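Local coordinates for acetyltransferase (Agrobacterium tumefaciens, PDB 2FSR), which probably transfers an acetyl group from acetyl-coenzyme A to an acceptor, as other acetyltransferases of the GNAT family do, at residues A43-Y48 / P67-V72; I99-I104 / G116-E121; L109-E114 / V150-P155. All coordinates share one frame; numbering follows the deposited sequence. Where two conformers were deposited one is given.

Contact 1 of 3, residues A43-Y48 / P67-V72; sequences ADFPAY and PSTWGV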
loop_
_atom_site.group_PDB
_atom_site.type_symbol
_atom_site.label_atom_id
_atom_site.label_comp_id
_atom_site.label_asym_id
_atom_site.label_seq_id
_atom_site.Cartn_x
_atom_site.Cartn_y
_atom_site.Cartn_z
ATOM N N ALA A 43 -17.269 4.304 -1.775
ATOM C CA ALA A 43 -17.261 4.977 -3.080
ATOM C C ALA A 43 -16.051 4.594 -3.916
ATOM O O ALA A 43 -16.065 4.768 -5.147
ATOM C CB ALA A 43 -17.320 6.489 -2.923
ATOM N N ASP A 44 -14.994 4.128 -3.246
ATOM C CA ASP A 44 -13.769 3.752 -3.925
ATOM C C ASP A 44 -13.832 2.349 -4.546
ATOM O O ASP A 44 -12.990 1.997 -5.393
ATOM C CB ASP A 44 -12.592 3.749 -2.950
ATOM C CG ASP A 44 -12.387 5.078 -2.262
ATOM O OD1 ASP A 44 -12.574 6.161 -2.897
ATOM O OD2 ASP A 44 -12.013 5.037 -1.070
ATOM N N PHE A 45 -14.794 1.531 -4.128
ATOM C CA PHE A 45 -14.790 0.143 -4.574
ATOM C C PHE A 45 -14.967 -0.068 -6.087
ATOM O O PHE A 45 -14.316 -0.920 -6.652
ATOM C CB PHE A 45 -15.768 -0.750 -3.790
ATOM C CG PHE A 45 -15.523 -2.209 -4.019
ATOM C CD1 PHE A 45 -14.312 -2.781 -3.612
ATOM C CD2 PHE A 45 -16.460 -3.002 -4.685
ATOM C CE1 PHE A 45 -14.045 -4.132 -3.844
ATOM C CE2 PHE A 45 -16.201 -4.344 -4.920
ATOM C CZ PHE A 45 -14.995 -4.921 -4.498
ATOM N N PRO A 46 -15.873 0.672 -6.731
ATOM C CA PRO A 46 -16.038 0.423 -8.154
ATOM C C PRO A 46 -14.762 0.561 -8.995
ATOM O O PRO A 46 -14.494 -0.329 -9.813
ATOM C CB PRO A 46 -17.112 1.440 -8.565
ATOM C CG PRO A 46 -17.930 1.614 -7.323
ATOM C CD PRO A 46 -16.878 1.634 -6.229
ATOM N N ALA A 47 -13.996 1.639 -8.811
ATOM C CA ALA A 47 -12.771 1.835 -9.618
ATOM C C ALA A 47 -11.736 0.787 -9.219
ATOM O O ALA A 47 -10.966 0.287 -10.064
ATOM C CB ALA A 47 -12.229 3.230 -9.430
ATOM N N TYR A 48 -11.716 0.438 -7.929
ATOM C CA TYR A 48 -10.798 -0.596 -7.443
ATOM C C TYR A 48 -11.097 -1.934 -8.102
ATOM O O TYR A 48 -10.171 -2.634 -8.534
ATOM C CB TYR A 48 -10.902 -0.687 -5.911
ATOM C CG TYR A 48 -9.992 -1.692 -5.234
ATOM C CD1 TYR A 48 -8.663 -1.372 -4.938
ATOM C CD2 TYR A 48 -10.461 -2.944 -4.888
ATOM C CE1 TYR A 48 -7.844 -2.297 -4.308
ATOM C CE2 TYR A 48 -9.648 -3.879 -4.256
ATOM C CZ TYR A 48 -8.340 -3.546 -3.978
ATOM O OH TYR A 48 -7.536 -4.471 -3.340
ATOM N N PRO A 67 -15.224 -12.036 -5.288
ATOM C CA PRO A 67 -15.005 -12.317 -3.864
ATOM C C PRO A 67 -13.583 -12.018 -3.398
ATOM O O PRO A 67 -13.404 -11.454 -2.310
ATOM C CB PRO A 67 -15.347 -13.810 -3.729
ATOM C CG PRO A 67 -16.250 -14.083 -4.893
ATOM C CD PRO A 67 -15.806 -13.199 -5.998
ATOM N N SER A 68 -12.582 -12.370 -4.207
ATOM C CA SER A 68 -11.189 -12.092 -3.828
ATOM C C SER A 68 -10.940 -10.585 -3.785
ATOM O O SER A 68 -10.278 -10.089 -2.869
ATOM C CB SER A 68 -10.196 -12.783 -4.774
ATOM O OG SER A 68 -10.343 -14.195 -4.734
ATOM N N THR A 69 -11.489 -9.851 -4.755
ATOM C CA THR A 69 -11.311 -8.393 -4.777
ATOM C C THR A 69 -11.898 -7.747 -3.523
ATOM O O THR A 69 -11.283 -6.876 -2.877
ATOM C CB THR A 69 -11.955 -7.762 -6.014
ATOM O OG1 THR A 69 -11.357 -8.312 -7.192
ATOM C CG2 THR A 69 -11.732 -6.244 -6.002
ATOM N N TRP A 70 -13.100 -8.193 -3.162
ATOM C CA TRP A 70 -13.746 -7.703 -1.955
ATOM C C TRP A 70 -12.941 -8.058 -0.701
ATOM O O TRP A 70 -12.765 -7.212 0.181
ATOM C CB TRP A 70 -15.177 -8.245 -1.871
ATOM C CG TRP A 70 -15.942 -7.809 -0.647
ATOM C CD1 TRP A 70 -16.420 -8.616 0.354
ATOM C CD2 TRP A 70 -16.300 -6.459 -0.282
ATOM N NE1 TRP A 70 -17.049 -7.854 1.325
ATOM C CE2 TRP A 70 -16.992 -6.531 0.960
ATOM C CE3 TRP A 70 -16.096 -5.195 -0.871
ATOM C CZ2 TRP A 70 -17.497 -5.396 1.606
ATOM C CZ3 TRP A 70 -16.597 -4.069 -0.216
ATOM C CH2 TRP A 70 -17.299 -4.177 1.010
ATOM N N GLY A 71 -12.455 -9.290 -0.628
ATOM C CA GLY A 71 -11.628 -9.677 0.516
ATOM C C GLY A 71 -10.371 -8.826 0.655
ATOM O O GLY A 71 -10.053 -8.402 1.762
ATOM N N VAL A 72 -9.652 -8.569 -0.440
ATOM C CA VAL A 72 -8.468 -7.684 -0.339
ATOM C C VAL A 72 -8.847 -6.260 0.087
ATOM O O VAL A 72 -8.179 -5.646 0.927
ATOM C CB VAL A 72 -7.669 -7.643 -1.666
ATOM C CG1 VAL A 72 -6.420 -6.761 -1.521
ATOM C CG2 VAL A 72 -7.248 -9.063 -2.068
#

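Contact 2 of 3, residues I99-I104 / G116-E121; sequences IGQIGI and GWLLYE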
loop_
_atom_site.group_PDB
_atom_site.type_symbol
_atom_site.label_atom_id
_atom_site.label_comp_id
_atom_site.label_asym_id
_atom_site.label_seq_id
_atom_site.Cartn_x
_atom_site.Cartn_y
_atom_site.Cartn_z
ATOM N N ILE A 99 -6.521 7.970 -7.746
ATOM C CA ILE A 99 -5.635 7.451 -8.785
ATOM C C ILE A 99 -4.971 6.123 -8.432
ATOM O O ILE A 99 -4.240 5.578 -9.237
ATOM C CB ILE A 99 -4.549 8.490 -9.190
ATOM C CG1 ILE A 99 -3.622 8.807 -8.019
ATOM C CG2 ILE A 99 -5.236 9.783 -9.698
ATOM C CD1 ILE A 99 -2.281 9.406 -8.425
ATOM N N GLY A 100 -5.205 5.617 -7.221
ATOM C CA GLY A 100 -4.630 4.321 -6.859
ATOM C C GLY A 100 -4.600 4.124 -5.356
ATOM O O GLY A 100 -5.423 4.681 -4.662
ATOM N N GLN A 101 -3.655 3.314 -4.886
ATOM C CA GLN A 101 -3.664 2.892 -3.490
ATOM C C GLN A 101 -2.243 2.570 -3.061
ATOM O O GLN A 101 -1.433 2.062 -3.854
ATOM C CB GLN A 101 -4.561 1.668 -3.333
ATOM C CG GLN A 101 -4.748 1.212 -1.881
ATOM C CD GLN A 101 -5.269 -0.203 -1.810
ATOM O OE1 GLN A 101 -4.565 -1.135 -2.182
ATOM N NE2 GLN A 101 -6.527 -0.369 -1.361
ATOM N N ILE A 102 -1.970 2.861 -1.790
ATOM C CA ILE A 102 -0.713 2.507 -1.132
ATOM C C ILE A 102 -1.055 1.829 0.195
ATOM O O ILE A 102 -2.049 2.192 0.824
ATOM C CB ILE A 102 0.169 3.777 -0.888
ATOM C CG1 ILE A 102 1.562 3.404 -0.359
ATOM C CG2 ILE A 102 -0.522 4.766 0.058
ATOM C CD1 ILE A 102 2.472 2.756 -1.346
ATOM N N GLY A 103 -0.270 0.835 0.610
ATOM C CA GLY A 103 -0.587 0.183 1.893
ATOM C C GLY A 103 0.530 -0.598 2.533
ATOM O O GLY A 103 1.504 -0.973 1.883
ATOM N N ILE A 104 0.380 -0.817 3.835
ATOM C CA ILE A 104 1.208 -1.785 4.521
ATOM C C ILE A 104 0.304 -2.895 5.055
ATOM O O ILE A 104 -0.703 -2.628 5.717
ATOM C CB ILE A 104 2.030 -1.147 5.647
ATOM C CG1 ILE A 104 3.003 -0.113 5.073
ATOM C CG2 ILE A 104 2.799 -2.205 6.443
ATOM C CD1 ILE A 104 3.554 0.841 6.133
ATOM N N GLY A 116 2.898 -2.161 -0.343
ATOM C CA GLY A 116 2.474 -2.374 -1.729
ATOM C C GLY A 116 1.780 -1.161 -2.294
ATOM O O GLY A 116 1.309 -0.304 -1.559
ATOM N N TRP A 117 1.731 -1.084 -3.621
ATOM C CA TRP A 117 1.111 0.081 -4.278
ATOM C C TRP A 117 0.524 -0.332 -5.609
ATOM O O TRP A 117 0.922 -1.337 -6.197
ATOM C CB TRP A 117 2.128 1.224 -4.525
ATOM C CG TRP A 117 3.358 0.744 -5.244
ATOM C CD1 TRP A 117 3.543 0.640 -6.599
ATOM C CD2 TRP A 117 4.563 0.269 -4.641
ATOM N NE1 TRP A 117 4.784 0.110 -6.870
ATOM C CE2 TRP A 117 5.437 -0.115 -5.686
ATOM C CE3 TRP A 117 4.988 0.122 -3.315
ATOM C CZ2 TRP A 117 6.707 -0.643 -5.443
ATOM C CZ3 TRP A 117 6.250 -0.392 -3.078
ATOM C CH2 TRP A 117 7.093 -0.776 -4.131
ATOM N N LEU A 118 -0.426 0.470 -6.075
ATOM C CA LEU A 118 -0.984 0.297 -7.405
ATOM C C LEU A 118 -1.501 1.653 -7.880
ATOM O O LEU A 118 -1.925 2.494 -7.081
ATOM C CB LEU A 118 -2.109 -0.746 -7.411
ATOM C CG LEU A 118 -3.354 -0.440 -6.567
ATOM C CD1 LEU A 118 -4.412 0.334 -7.381
ATOM C CD2 LEU A 118 -3.957 -1.740 -6.032
ATOM N N LEU A 119 -1.450 1.859 -9.198
ATOM C CA LEU A 119 -2.013 3.044 -9.843
ATOM C C LEU A 119 -2.995 2.634 -10.912
ATOM O O LEU A 119 -2.764 1.660 -11.647
ATOM C CB LEU A 119 -0.916 3.913 -10.478
ATOM C CG LEU A 119 0.046 4.618 -9.523
ATOM C CD1 LEU A 119 1.084 5.416 -10.329
ATOM C CD2 LEU A 119 -0.674 5.547 -8.538
ATOM N N TYR A 120 -4.095 3.378 -10.997
ATOM C CA TYR A 120 -5.088 3.148 -12.020
ATOM C C TYR A 120 -4.566 3.654 -13.358
ATOM O O TYR A 120 -3.636 4.451 -13.420
ATOM C CB TYR A 120 -6.383 3.870 -11.664
ATOM C CG TYR A 120 -7.016 3.364 -10.371
ATOM C CD1 TYR A 120 -6.880 2.026 -9.977
ATOM C CD2 TYR A 120 -7.762 4.207 -9.575
ATOM C CE1 TYR A 120 -7.478 1.556 -8.792
ATOM C CE2 TYR A 120 -8.373 3.752 -8.388
ATOM C CZ TYR A 120 -8.206 2.431 -8.006
ATOM O OH TYR A 120 -8.812 1.990 -6.840
ATOM N N GLU A 121 -5.213 3.189 -14.415
ATOM C CA GLU A 121 -4.780 3.463 -15.765
ATOM C C GLU A 121 -4.733 4.961 -16.058
ATOM O O GLU A 121 -5.681 5.700 -15.761
ATOM C CB GLU A 121 -5.724 2.777 -16.737
ATOM C CG GLU A 121 -5.202 2.763 -18.137
ATOM C CD GLU A 121 -6.117 1.995 -19.038
ATOM O OE1 GLU A 121 -7.306 2.383 -19.172
ATOM O OE2 GLU A 121 -5.628 1.009 -19.616
#

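Contact 3 of 3, residues L109-E114 / V150-P155; sequences LFPEKE and VSYVSP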
loop_
_atom_site.group_PDB
_atom_site.type_symbol
_atom_site.label_atom_id
_atom_site.label_comp_id
_atom_site.label_asym_id
_atom_site.label_seq_id
_atom_site.Cartn_x
_atom_site.Cartn_y
_atom_site.Cartn_z
ATOM N N LEU A 109 -1.442 -13.865 5.820
ATOM C CA LEU A 109 -1.074 -14.046 4.419
ATOM C C LEU A 109 0.230 -13.345 4.067
ATOM O O LEU A 109 0.695 -13.460 2.942
ATOM C CB LEU A 109 -2.202 -13.558 3.501
ATOM C CG LEU A 109 -3.599 -14.114 3.773
ATOM C CD1 LEU A 109 -4.558 -13.595 2.694
ATOM C CD2 LEU A 109 -3.564 -15.620 3.803
ATOM N N PHE A 110 0.811 -12.653 5.046
ATOM C CA PHE A 110 2.061 -11.888 4.821
ATOM C C PHE A 110 3.122 -12.261 5.849
ATOM O O PHE A 110 2.985 -11.922 7.028
ATOM C CB PHE A 110 1.769 -10.390 4.906
ATOM C CG PHE A 110 0.936 -9.887 3.780
ATOM C CD1 PHE A 110 1.528 -9.334 2.643
ATOM C CD2 PHE A 110 -0.459 -9.988 3.832
ATOM C CE1 PHE A 110 0.739 -8.894 1.571
ATOM C CE2 PHE A 110 -1.251 -9.550 2.754
ATOM C CZ PHE A 110 -0.654 -8.994 1.641
ATOM N N PRO A 111 4.182 -12.974 5.416
ATOM C CA PRO A 111 5.205 -13.387 6.410
ATOM C C PRO A 111 5.893 -12.244 7.161
ATOM O O PRO A 111 6.325 -12.439 8.297
ATOM C CB PRO A 111 6.218 -14.169 5.562
ATOM C CG PRO A 111 5.429 -14.638 4.372
ATOM C CD PRO A 111 4.430 -13.559 4.086
ATOM N N GLU A 112 6.007 -11.073 6.524
ATOM C CA GLU A 112 6.496 -9.862 7.155
ATOM C C GLU A 112 5.610 -8.692 6.732
ATOM O O GLU A 112 4.902 -8.799 5.712
ATOM C CB GLU A 112 7.944 -9.609 6.716
ATOM C CG GLU A 112 8.922 -10.675 7.258
ATOM C CD GLU A 112 10.382 -10.337 6.966
ATOM O OE1 GLU A 112 10.868 -10.736 5.888
ATOM O OE2 GLU A 112 11.003 -9.646 7.803
ATOM N N LYS A 113 5.656 -7.602 7.503
ATOM C CA LYS A 113 4.902 -6.369 7.158
ATOM C C LYS A 113 5.364 -5.868 5.803
ATOM O O LYS A 113 6.558 -5.717 5.567
ATOM C CB LYS A 113 5.019 -5.300 8.243
ATOM C CG LYS A 113 4.362 -5.703 9.564
ATOM C CD LYS A 113 4.415 -4.571 10.575
ATOM C CE LYS A 113 3.833 -4.984 11.919
ATOM N NZ LYS A 113 2.364 -5.279 11.880
ATOM N N GLU A 114 4.414 -5.622 4.913
ATOM C CA GLU A 114 4.686 -5.489 3.473
ATOM C C GLU A 114 4.074 -4.226 2.884
ATOM O O GLU A 114 2.877 -3.965 3.061
ATOM C CB GLU A 114 4.176 -6.724 2.710
ATOM C CG GLU A 114 4.753 -6.850 1.292
ATOM C CD GLU A 114 3.804 -6.477 0.208
ATOM O OE1 GLU A 114 2.665 -6.031 0.515
ATOM O OE2 GLU A 114 4.181 -6.692 -0.962
ATOM N N VAL A 150 9.056 -4.850 3.968
ATOM C CA VAL A 150 9.386 -5.537 2.702
ATOM C C VAL A 150 8.363 -5.214 1.622
ATOM O O VAL A 150 7.313 -4.672 1.912
ATOM C CB VAL A 150 9.498 -7.077 2.845
ATOM C CG1 VAL A 150 10.569 -7.459 3.869
ATOM C CG2 VAL A 150 8.160 -7.663 3.251
ATOM N N SER A 151 8.690 -5.548 0.379
ATOM C CA SER A 151 7.692 -5.636 -0.694
ATOM C C SER A 151 7.861 -6.957 -1.430
ATOM O O SER A 151 8.987 -7.325 -1.796
ATOM C CB SER A 151 7.860 -4.481 -1.687
ATOM O OG SER A 151 7.555 -3.229 -1.132
ATOM N N TYR A 152 6.755 -7.675 -1.663
ATOM C CA TYR A 152 6.770 -8.907 -2.476
ATOM C C TYR A 152 6.497 -8.511 -3.919
ATOM O O TYR A 152 5.463 -7.894 -4.207
ATOM C CB TYR A 152 5.734 -9.943 -1.977
ATOM C CG TYR A 152 5.955 -10.271 -0.509
ATOM C CD1 TYR A 152 7.184 -10.758 -0.071
ATOM C CD2 TYR A 152 4.953 -10.076 0.440
ATOM C CE1 TYR A 152 7.407 -11.038 1.278
ATOM C CE2 TYR A 152 5.170 -10.363 1.790
ATOM C CZ TYR A 152 6.398 -10.833 2.198
ATOM O OH TYR A 152 6.644 -11.105 3.519
ATOM N N VAL A 153 7.423 -8.860 -4.810
ATOM C CA VAL A 153 7.336 -8.435 -6.220
ATOM C C VAL A 153 7.619 -9.633 -7.130
ATOM O O VAL A 153 8.608 -10.331 -6.938
ATOM C CB VAL A 153 8.376 -7.296 -6.520
ATOM C CG1 VAL A 153 8.313 -6.841 -7.994
ATOM C CG2 VAL A 153 8.190 -6.111 -5.598
ATOM N N SER A 154 6.740 -9.898 -8.094
ATOM C CA SER A 154 6.985 -10.987 -9.053
ATOM C C SER A 154 8.193 -10.650 -9.949
ATOM O O SER A 154 8.356 -9.484 -10.323
ATOM C CB SER A 154 5.721 -11.281 -9.873
ATOM O OG SER A 154 4.977 -10.098 -10.134
ATOM N N PRO A 155 9.038 -11.657 -10.287
ATOM C CA PRO A 155 10.323 -11.433 -10.974
ATOM C C PRO A 155 10.171 -10.836 -12.376
ATOM O O PRO A 155 11.165 -10.387 -12.959
ATOM C CB PRO A 155 10.949 -12.832 -11.038
ATOM C CG PRO A 155 9.800 -13.762 -10.977
ATOM C CD PRO A 155 8.781 -13.098 -10.092
HETATM O O HOH W 1 9.197 -11.420 3.942
#

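Contact 1 of 3, residues A43-Y48 / P67-V72
Phe-45 and Tyr-48, on helix 45-53, reach across to Thr-69, Trp-70 and Val-72 on helix 66-83, and no hydrogen bond joins the two segments. The tight part is the inner one. Both rings leave their helix with CG anti to the backbone N (chi1 -166° in Phe-45 and -179° in Tyr-48), which carries them side by side to the methyl of Thr-69. Thr-69 CG2 lies 3.6 Å from Tyr-48 CE2 and 3.8 Å from Phe-45 CE1, approaching each ring obliquely. Thr-69 can offer its methyl because OG1 turns the other way, to the carbonyl O of Asp-65, just before its helix. Further along, the Tyr-48 hydroxyl pushes close against Val-72, with OH only 3.1 Å from CG1, which meets the ring at its edge, near the ring plane. The outer part is more open to solvent: Trp-70 is exposed and meets Phe-45 through CE3. Its CB points away from Phe-45, but the indole swings back and sets Trp-70 CE3 over one face of the phenyl ring, off-centre, 3.8 Å from Phe-45 CE1. This is a T-shaped stack, the planes 87° apart and the six-membered ring centroid 5.2 Å from that of Phe-45. A diethylene glycol molecule, probably from the crystallisation liquor, lies near the Trp-70 side chain. Phe-73, one turn further along helix 66-83 from Trp-70, meets both Phe-45 and Tyr-48 with its own ring. The helix pair is thus joined by a cluster of aromatic rings, and Tyr-48 also touches Tyr-120, which follows strand 114-119.

Contact 2 of 3, residues I99-I104 / G116-E121
Strands 99-104 and 116-119 run antiparallel, their axes 4.7 Å apart at 179°, with Gln-101/Leu-118 and Gly-103/Gly-116 as hydrogen-bonded pairs and a further bond from Tyr-120 N to Ile-99 O, 2.8 Å long and nearly straight. In this last bond the donor stands above the carbonyl plane, where the second strand has ended and the backbone leaves the sheet. Beyond it the Tyr-120 ring folds back against the first strand, with Gly-100 CA over the centre of its face, 4.0 Å from the ring centroid, in a CH-pi contact. Gly-100 has backbone angles open essentially to glycine alone, and its CA also approaches Leu-118 O. On the same face as the Tyr-120 ring, Gln-101 crosses Leu-118 obliquely, CB 4.0 Å from Leu-118 CG; its amide NE2 is engaged by Asp-76. On the other face Ile-102 extends CG1 anti to the backbone N (chi1 -173°) and then bends, bringing CD1 to 3.5 Å from Trp-117 CB and 3.3 Å from Gly-116 O. Ile-99 and Leu-119 lie alongside one another there, Ile-99 CD1 4.2 Å from Leu-119 CD2.

The hairpin is flanked by strand 87-92, against which Ile-99 and Gly-100 form a classic beta bulge facing Ile-90. Helix 128-143 packs on the side of Ile-102 and Trp-117, while helix 45-53 lies on that of Gln-101, Leu-118 and Tyr-120.

Contact 3 of 3, residues L109-E114 / V150-P155
The closed end of the splay between strands 114-119 and 149-153, a parting of neighbouring strands familiar from the GNAT fold, is fastened where Glu-114 and Val-150 form a single bridge. Val-150 N binds Lys-113 O at 3.1 Å, and Glu-114 CA makes a short CA-H...O contact with Val-150 O. Two residues on, a side chain takes over from the backbone: Glu-114 bends at chi2 (-104°) and turns OE2 to Tyr-152 N, 2.8 Å away, using the anti lone pair in a bond of 166°. The carboxylate lies nearly parallel to the Tyr-152 ring, the planes 10° apart, and Glu-114 CG presses against the ring at CD2, 3.3 Å off.

The ring then runs on into the loop. Phe-110 CD1 touches its edge in the plane, and Pro-111 CD comes within 3.4 Å of Tyr-152 OH. Tyr-152 OH accepts a rather bent bond from Glu-112 N at 3.1 Å and gives its proton to a water, 2.6 Å away, that in turn donates to Glu-112 OE1, which is also paired with Arg-186.

Both ends of Tyr-152 are therefore tied to segment 109-114, its amide by the side chain of Glu-114, its hydroxyl by the backbone of Glu-112 and, through the water, by the Glu-112 carboxylate. With Asn-105 holding OE1 of Glu-114, both oxygens of that buried carboxylate have N-H donors, which fixes its rotation and the side chain's place between strand and loop.

Overall arrangement
Along the chain contact 1 closes before contact 2 opens, whereas contacts 2 and 3 interlock, segment 109-114 lying in the connection between the strands of contact 2 and reaching the first residue of the second. The centres of contacts 1 and 2 are about 13 Å apart, those of 2 and 3 about 15 Å, and those of 1 and 3 about 20 Å without touching. Contact 2 thus mediates: Tyr-48 packs on Tyr-120 and Gln-101 at one end, and Trp-117 and Ile-104 meet Ser-151 and Glu-114 at the other. The series runs from the two N-terminal helices through the five-stranded sheet to the three-stranded one, joining the two halves of the GNAT domain, between which relatives bind acetyl-coenzyme A.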